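Local coordinates for protein SnoN,Epimerase SnoN (Streptomyces nogalater, PDB 5EP9) that probably acts as an iron- and 2-oxoglutarate-dependent epimerase in the biosynthesis of the polyketide nogalamycin, at residues Ala88-Gln91 with Thr96-Arg99. Residues are numbered along the deposited sequence; the frame is centred on the assembly and turned at random.
Sequences ADAQ and TMRR
M97 sets its CB over the carbonyl of A90, 4.0 Å from A90 O, and packs against the A90 methyl with 4.3 Å between the two CB atoms. The contact joins two consecutive short helices, 90-93 and 95-101, in the SnoN part spanning 14-202, which, with helix 104-114, lie in the connection between strands 82-87 and 118-128 of the larger sheet of the cupin-type, PhyH-like fold. With CG beside its backbone N (chi1 -64°) and a second bend at chi2, the M97 chain turns its sulfur end away from A90, and the side chain also packs on E63 and L67 of helix 54-70. A90 itself lies on L123 and V125 of strand 118-128, so the apolar pair sits between sheet and helix. One step along, the CA atoms of Q91 and R98 are 4.3 Å apart. No hydrogen bond crosses here; the Q91 chain bends at chi2, and OE1 accepts a hydrogen bond from L123 N, while R98, extended from CG to NE, makes a hydrogen bond from NH2 to D278 O. The two side chains meet at their CB atoms, 4.1 Å apart, and R98 CB also lies 3.8 Å from the backbone O of Q91.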
loop_
_atom_site.group_PDB
_atom_site.type_symbol
_atom_site.label_atom_id
_atom_site.label_comp_id
_atom_site.label_asym_id
_atom_site.label_seq_id
_atom_site.Cartn_x
_atom_site.Cartn_y
_atom_site.Cartn_z
ATOM N N ALA A 88 -1.624 12.380 -0.609
ATOM C CA ALA A 88 -2.614 11.578 -1.372
ATOM C C ALA A 88 -2.301 11.653 -2.859
ATOM O O ALA A 88 -1.860 12.684 -3.357
ATOM C CB ALA A 88 -4.012 12.142 -1.183
ATOM N N ASP A 89 -2.433 10.512 -3.508
ATOM C CA ASP A 89 -2.255 10.410 -4.950
ATOM C C ASP A 89 -0.929 11.078 -5.405
ATOM O O ASP A 89 -0.909 11.890 -6.341
ATOM C CB ASP A 89 -3.446 11.065 -5.634
ATOM C CG ASP A 89 -4.788 10.425 -5.238
ATOM O OD1 ASP A 89 -5.008 9.224 -5.568
ATOM O OD2 ASP A 89 -5.558 11.120 -4.490
ATOM N N ALA A 90 0.138 10.753 -4.698
ATOM C CA ALA A 90 1.384 11.487 -4.812
ATOM C C ALA A 90 2.020 11.402 -6.189
ATOM O O ALA A 90 2.658 12.361 -6.653
ATOM C CB ALA A 90 2.339 11.020 -3.769
ATOM N N GLN A 91 1.687 10.327 -6.872
ATOM C CA GLN A 91 2.138 10.120 -8.227
ATOM C C GLN A 91 1.598 11.069 -9.241
ATOM O O GLN A 91 2.162 11.195 -10.242
ATOM C CB GLN A 91 1.900 8.703 -8.698
ATOM C CG GLN A 91 0.501 8.383 -9.241
ATOM C CD GLN A 91 -0.596 8.219 -8.157
ATOM O OE1 GLN A 91 -0.361 8.338 -6.986
ATOM N NE2 GLN A 91 -1.782 7.989 -8.598
ATOM N N THR A 96 8.674 11.789 -9.626
ATOM C CA THR A 96 9.662 11.067 -8.984
ATOM C C THR A 96 8.849 9.922 -8.184
ATOM O O THR A 96 9.113 8.761 -8.349
ATOM C CB THR A 96 10.499 11.956 -8.043
ATOM O OG1 THR A 96 11.349 12.796 -8.815
ATOM C CG2 THR A 96 11.386 11.107 -7.148
ATOM N N MET A 97 7.773 10.316 -7.556
ATOM C CA MET A 97 6.889 9.376 -7.046
ATOM C C MET A 97 6.183 8.440 -8.060
ATOM O O MET A 97 5.992 7.240 -7.773
ATOM C CB MET A 97 5.859 10.033 -6.056
ATOM C CG MET A 97 6.524 10.618 -4.819
ATOM S SD MET A 97 7.482 9.310 -3.996
ATOM C CE MET A 97 8.389 10.246 -2.820
ATOM N N ARG A 98 5.877 8.931 -9.227
ATOM C CA ARG A 98 5.384 8.044 -10.233
ATOM C C ARG A 98 6.417 7.020 -10.628
ATOM O O ARG A 98 6.018 5.883 -10.983
ATOM C CB ARG A 98 4.855 8.802 -11.491
ATOM C CG ARG A 98 3.911 7.963 -12.383
ATOM C CD ARG A 98 3.430 8.807 -13.573
ATOM N NE ARG A 98 2.287 8.219 -14.307
ATOM C CZ ARG A 98 2.362 7.207 -15.186
ATOM N NH1 ARG A 98 3.524 6.590 -15.417
ATOM N NH2 ARG A 98 1.286 6.806 -15.883
ATOM N N ARG A 99 7.689 7.425 -10.704
ATOM C CA ARG A 99 8.727 6.427 -11.034
ATOM C C ARG A 99 8.780 5.353 -9.959
ATOM O O ARG A 99 9.008 4.188 -10.232
ATOM C CB ARG A 99 10.127 7.009 -11.244
ATOM C CG ARG A 99 10.218 7.760 -12.592
ATOM C CD ARG A 99 11.618 8.216 -12.984
ATOM N NE ARG A 99 11.861 9.567 -12.540
ATOM C CZ ARG A 99 12.455 9.901 -11.405
ATOM N NH1 ARG A 99 12.887 8.966 -10.521
ATOM N NH2 ARG A 99 12.574 11.214 -11.146
#